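Local coordinates for protein guanine deaminase (Escherichia coli, PDB 6OHB) that catalyses the zinc-dependent hydrolytic deamination of guanine to xanthine, releasing ammonia, in purine degradation, at residues L130-V144 and I159-D171. Sequence-based numbering, arbitrary orientation.
Sequences LLRNGTTTALVFGTV and INMRMIAGKVMMD
K167 reaches across to the backbone of V144, where NZ meets V144 O at 2.7 Å, lying in the carbonyl plane on a lone pair. The same ammonium also binds its neighbour V168 O, here tilted 24° from that carbonyl's plane, and forms a salt bridge with D180. Its chain leaves the backbone with CG anti to N (chi1 175°), runs along V144 O and then turns at its last two torsions to bring NZ within bonding distance of both oxygens. A methionine here would probably deprive D180 of this charged partner and V144 O and V168 O of this donor. V144 CG2 packs on M170 SD at 3.5 Å, and V168 CG2 approaches the F141 ring obliquely at CD2.

Further back the two strands run parallel, I164 N bonding to A138 O (2.9 Å) and V140 N to I164 O (2.7 Å). L139 CD1 packs against I164 CG2, while V140 CG2 lies near M163 CG. Ahead of this pairing, where the two chains stand farther apart, a water bridges T136 O and R162 N. There M161 CE sits 3.8 Å from L131 CD2, the two side chains lying alongside one another and pointing opposite ways.

Helix 146-158 links these strands as a beta-alpha-beta crossover, packing on V140 and A165; F141 lies near H84, a zinc ligand, as expected at the C-terminal strand ends of an amidohydrolase TIM barrel.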
loop_
_atom_site.group_PDB
_atom_site.type_symbol
_atom_site.label_atom_id
_atom_site.label_comp_id
_atom_site.label_asym_id
_atom_site.label_seq_id
_atom_site.Cartn_x
_atom_site.Cartn_y
_atom_site.Cartn_z
ATOM N N LEU A 130 -15.492 -8.905 -2.873
ATOM C CA LEU A 130 -15.813 -7.958 -3.939
ATOM C C LEU A 130 -16.747 -6.861 -3.434
ATOM O O LEU A 130 -16.482 -5.666 -3.617
ATOM C CB LEU A 130 -16.436 -8.686 -5.128
ATOM C CG LEU A 130 -15.528 -9.629 -5.916
ATOM C CD1 LEU A 130 -16.298 -10.239 -7.077
ATOM C CD2 LEU A 130 -14.281 -8.897 -6.401
ATOM N N LEU A 131 -17.859 -7.254 -2.807
ATOM C CA LEU A 131 -18.856 -6.274 -2.382
ATOM C C LEU A 131 -18.285 -5.303 -1.350
ATOM O O LEU A 131 -18.435 -4.080 -1.485
ATOM C CB LEU A 131 -20.094 -6.985 -1.834
ATOM C CG LEU A 131 -20.861 -7.803 -2.873
ATOM C CD1 LEU A 131 -22.099 -8.429 -2.251
ATOM C CD2 LEU A 131 -21.232 -6.926 -4.066
ATOM N N ARG A 132 -17.608 -5.824 -0.318
ATOM C CA ARG A 132 -17.130 -4.948 0.750
ATOM C C ARG A 132 -16.047 -3.979 0.289
ATOM O O ARG A 132 -15.748 -3.025 1.014
ATOM C CB ARG A 132 -16.615 -5.769 1.940
ATOM C CG ARG A 132 -15.213 -6.316 1.771
ATOM C CD ARG A 132 -14.389 -6.173 3.052
ATOM N NE ARG A 132 -15.098 -6.655 4.234
ATOM C CZ ARG A 132 -14.666 -6.498 5.482
ATOM N NH1 ARG A 132 -13.519 -5.875 5.718
ATOM N NH2 ARG A 132 -15.379 -6.968 6.495
ATOM N N ASN A 133 -15.468 -4.176 -0.891
ATOM C CA ASN A 133 -14.502 -3.230 -1.432
ATOM C C ASN A 133 -15.074 -2.381 -2.564
ATOM O O ASN A 133 -14.328 -1.633 -3.203
ATOM C CB ASN A 133 -13.245 -3.967 -1.890
ATOM C CG ASN A 133 -12.403 -4.447 -0.716
ATOM O OD1 ASN A 133 -11.599 -3.696 -0.169
ATOM N ND2 ASN A 133 -12.607 -5.690 -0.311
ATOM N N GLY A 134 -16.372 -2.487 -2.838
ATOM C CA GLY A 134 -16.973 -1.642 -3.847
ATOM C C GLY A 134 -16.800 -2.104 -5.274
ATOM O O GLY A 134 -17.101 -1.335 -6.192
ATOM N N THR A 135 -16.294 -3.316 -5.493
ATOM C CA THR A 135 -16.211 -3.891 -6.829
ATOM C C THR A 135 -17.551 -4.527 -7.179
ATOM O O THR A 135 -17.978 -5.484 -6.526
ATOM C CB THR A 135 -15.091 -4.931 -6.883
ATOM O OG1 THR A 135 -13.830 -4.285 -6.680
ATOM C CG2 THR A 135 -15.083 -5.653 -8.218
ATOM N N THR A 136 -18.220 -4.011 -8.212
ATOM C CA THR A 136 -19.511 -4.572 -8.579
ATOM C C THR A 136 -19.463 -5.360 -9.873
ATOM O O THR A 136 -20.380 -6.142 -10.136
ATOM C CB THR A 136 -20.579 -3.472 -8.712
ATOM O OG1 THR A 136 -20.160 -2.493 -9.670
ATOM C CG2 THR A 136 -20.835 -2.789 -7.374
ATOM N N THR A 137 -18.401 -5.203 -10.656
ATOM C CA THR A 137 -18.213 -5.965 -11.877
ATOM C C THR A 137 -16.763 -6.403 -11.944
ATOM O O THR A 137 -15.856 -5.590 -11.739
ATOM C CB THR A 137 -18.578 -5.132 -13.104
ATOM O OG1 THR A 137 -20.004 -5.098 -13.238
ATOM C CG2 THR A 137 -17.945 -5.709 -14.367
ATOM N N ALA A 138 -16.548 -7.685 -12.225
ATOM C CA ALA A 138 -15.204 -8.220 -12.316
ATOM C C ALA A 138 -15.111 -9.179 -13.491
ATOM O O ALA A 138 -16.076 -9.863 -13.839
ATOM C CB ALA A 138 -14.785 -8.934 -11.021
ATOM N N LEU A 139 -13.932 -9.209 -14.102
ATOM C CA LEU A 139 -13.562 -10.232 -15.069
ATOM C C LEU A 139 -12.684 -11.221 -14.311
ATOM O O LEU A 139 -11.590 -10.867 -13.859
ATOM C CB LEU A 139 -12.843 -9.608 -16.262
ATOM C CG LEU A 139 -12.089 -10.538 -17.212
ATOM C CD1 LEU A 139 -13.018 -11.590 -17.804
ATOM C CD2 LEU A 139 -11.410 -9.725 -18.307
ATOM N N VAL A 140 -13.178 -12.443 -14.137
ATOM C CA VAL A 140 -12.704 -13.348 -13.097
ATOM C C VAL A 140 -12.120 -14.595 -13.744
ATOM O O VAL A 140 -12.798 -15.272 -14.525
ATOM C CB VAL A 140 -13.835 -13.738 -12.128
ATOM C CG1 VAL A 140 -13.291 -14.643 -11.032
ATOM C CG2 VAL A 140 -14.499 -12.504 -11.537
ATOM N N PHE A 141 -10.871 -14.906 -13.406
ATOM C CA PHE A 141 -10.326 -16.218 -13.725
ATOM C C PHE A 141 -10.984 -17.265 -12.838
ATOM O O PHE A 141 -11.052 -17.107 -11.615
ATOM C CB PHE A 141 -8.813 -16.241 -13.527
ATOM C CG PHE A 141 -8.031 -16.266 -14.810
ATOM C CD1 PHE A 141 -8.073 -15.189 -15.675
ATOM C CD2 PHE A 141 -7.253 -17.363 -15.144
ATOM C CE1 PHE A 141 -7.354 -15.197 -16.850
ATOM C CE2 PHE A 141 -6.529 -17.382 -16.316
ATOM C CZ PHE A 141 -6.574 -16.298 -17.173
ATOM N N GLY A 142 -11.483 -18.326 -13.456
ATOM C CA GLY A 142 -12.035 -19.436 -12.708
ATOM C C GLY A 142 -11.044 -20.535 -12.376
ATOM O O GLY A 142 -9.864 -20.289 -12.106
ATOM N N THR A 143 -11.539 -21.767 -12.401
ATOM C CA THR A 143 -10.745 -22.966 -12.223
ATOM C C THR A 143 -10.546 -23.657 -13.565
ATOM O O THR A 143 -11.061 -23.231 -14.601
ATOM C CB THR A 143 -11.465 -23.920 -11.268
ATOM O OG1 THR A 143 -12.880 -23.852 -11.522
ATOM C CG2 THR A 143 -11.203 -23.542 -9.828
ATOM N N VAL A 144 -9.774 -24.741 -13.545
ATOM C CA VAL A 144 -9.828 -25.654 -14.677
ATOM C C VAL A 144 -11.044 -26.564 -14.540
ATOM O O VAL A 144 -11.602 -27.012 -15.543
ATOM C CB VAL A 144 -8.525 -26.459 -14.789
ATOM C CG1 VAL A 144 -8.367 -27.006 -16.193
ATOM C CG2 VAL A 144 -7.342 -25.594 -14.412
ATOM N N ILE A 159 -27.251 -12.599 -6.400
ATOM C CA ILE A 159 -27.466 -11.171 -6.204
ATOM C C ILE A 159 -27.612 -10.435 -7.529
ATOM O O ILE A 159 -27.590 -9.199 -7.554
ATOM C CB ILE A 159 -26.339 -10.547 -5.366
ATOM C CG1 ILE A 159 -25.003 -10.663 -6.109
ATOM C CG2 ILE A 159 -26.261 -11.203 -3.994
ATOM C CD1 ILE A 159 -23.927 -9.736 -5.587
ATOM N N ASN A 160 -27.766 -11.167 -8.632
ATOM C CA ASN A 160 -27.868 -10.599 -9.976
ATOM C C ASN A 160 -26.710 -9.642 -10.273
ATOM O O ASN A 160 -26.886 -8.541 -10.803
ATOM C CB ASN A 160 -29.216 -9.909 -10.180
ATOM C CG ASN A 160 -29.501 -9.626 -11.643
ATOM O OD1 ASN A 160 -28.926 -10.258 -12.535
ATOM N ND2 ASN A 160 -30.375 -8.663 -11.897
ATOM N N MET A 161 -25.506 -10.098 -9.956
ATOM C CA MET A 161 -24.291 -9.353 -10.238
ATOM C C MET A 161 -23.932 -9.481 -11.715
ATOM O O MET A 161 -24.184 -10.513 -12.345
ATOM C CB MET A 161 -23.153 -9.891 -9.368
ATOM C CG MET A 161 -21.823 -9.179 -9.490
ATOM S SD MET A 161 -20.612 -9.923 -8.363
ATOM C CE MET A 161 -20.163 -8.518 -7.353
ATOM N N ARG A 162 -23.368 -8.413 -12.282
ATOM C CA ARG A 162 -22.783 -8.483 -13.620
ATOM C C ARG A 162 -21.317 -8.873 -13.485
ATOM O O ARG A 162 -20.493 -8.077 -13.023
ATOM C CB ARG A 162 -22.925 -7.168 -14.383
ATOM C CG ARG A 162 -22.459 -7.295 -15.835
ATOM C CD ARG A 162 -22.908 -6.128 -16.707
ATOM N NE ARG A 162 -24.352 -6.120 -16.959
ATOM C CZ ARG A 162 -24.955 -6.790 -17.938
ATOM N NH1 ARG A 162 -24.250 -7.543 -18.773
ATOM N NH2 ARG A 162 -26.273 -6.707 -18.087
ATOM N N MET A 163 -20.992 -10.093 -13.901
ATOM C CA MET A 163 -19.657 -10.643 -13.762
ATOM C C MET A 163 -19.302 -11.427 -15.018
ATOM O O MET A 163 -20.132 -12.166 -15.553
ATOM C CB MET A 163 -19.566 -11.557 -12.529
ATOM C CG MET A 163 -18.370 -12.498 -12.529
ATOM S SD MET A 163 -18.359 -13.614 -11.118
ATOM C CE MET A 163 -18.184 -12.448 -9.766
ATOM N N ILE A 164 -18.063 -11.277 -15.469
ATOM C CA ILE A 164 -17.517 -12.085 -16.548
ATOM C C ILE A 164 -16.561 -13.097 -15.933
ATOM O O ILE A 164 -15.646 -12.727 -15.186
ATOM C CB ILE A 164 -16.798 -11.215 -17.592
ATOM C CG1 ILE A 164 -17.591 -9.940 -17.869
ATOM C CG2 ILE A 164 -16.557 -12.009 -18.874
ATOM C CD1 ILE A 164 -16.899 -8.993 -18.826
ATOM N N ALA A 165 -16.775 -14.374 -16.238
ATOM C CA ALA A 165 -15.945 -15.439 -15.703
ATOM C C ALA A 165 -15.888 -16.569 -16.721
ATOM O O ALA A 165 -16.641 -16.595 -17.700
ATOM C CB ALA A 165 -16.479 -15.931 -14.354
ATOM N N GLY A 166 -14.981 -17.506 -16.483
ATOM C CA GLY A 166 -14.835 -18.640 -17.372
ATOM C C GLY A 166 -13.910 -19.676 -16.779
ATOM O O GLY A 166 -13.147 -19.400 -15.847
ATOM N N LYS A 167 -13.996 -20.881 -17.335
ATOM C CA LYS A 167 -13.146 -21.987 -16.917
ATOM C C LYS A 167 -11.745 -21.841 -17.498
ATOM O O LYS A 167 -11.576 -21.485 -18.667
ATOM C CB LYS A 167 -13.762 -23.314 -17.355
ATOM C CG LYS A 167 -12.912 -24.531 -17.075
ATOM C CD LYS A 167 -13.359 -25.705 -17.929
ATOM C CE LYS A 167 -12.251 -26.159 -18.866
ATOM N NZ LYS A 167 -11.070 -26.664 -18.123
ATOM N N VAL A 168 -10.737 -22.130 -16.675
ATOM C CA VAL A 168 -9.355 -22.077 -17.133
ATOM C C VAL A 168 -9.097 -23.234 -18.090
ATOM O O VAL A 168 -9.470 -24.382 -17.817
ATOM C CB VAL A 168 -8.388 -22.123 -15.941
ATOM C CG1 VAL A 168 -6.948 -22.164 -16.432
ATOM C CG2 VAL A 168 -8.604 -20.935 -15.025
ATOM N N MET A 169 -8.497 -22.926 -19.238
ATOM C CA MET A 169 -8.070 -23.932 -20.200
ATOM C C MET A 169 -6.558 -24.092 -20.093
ATOM O O MET A 169 -5.813 -23.144 -20.362
ATOM C CB MET A 169 -8.483 -23.524 -21.616
ATOM C CG MET A 169 -9.977 -23.255 -21.771
ATOM S SD MET A 169 -10.444 -22.616 -23.397
ATOM C CE MET A 169 -9.369 -23.564 -24.464
ATOM N N MET A 170 -6.110 -25.287 -19.705
ATOM C CA MET A 170 -4.678 -25.572 -19.588
ATOM C C MET A 170 -4.462 -27.079 -19.658
ATOM O O MET A 170 -4.953 -27.814 -18.793
ATOM C CB MET A 170 -4.108 -24.993 -18.290
ATOM C CG MET A 170 -4.962 -25.240 -17.057
ATOM S SD MET A 170 -4.232 -24.580 -15.544
ATOM C CE MET A 170 -2.521 -25.034 -15.778
ATOM N N ASP A 171 -3.723 -27.543 -20.671
ATOM C CA ASP A 171 -3.540 -28.977 -20.884
ATOM C C ASP A 171 -2.082 -29.432 -20.848
ATOM O O ASP A 171 -1.816 -30.611 -21.108
ATOM C CB ASP A 171 -4.191 -29.413 -22.204
ATOM C CG ASP A 171 -3.495 -28.845 -23.430
ATOM O OD1 ASP A 171 -2.727 -27.870 -23.295
ATOM O OD2 ASP A 171 -3.728 -29.376 -24.538
HETATM O O HOH W 1 -22.998 -5.927 -10.945
#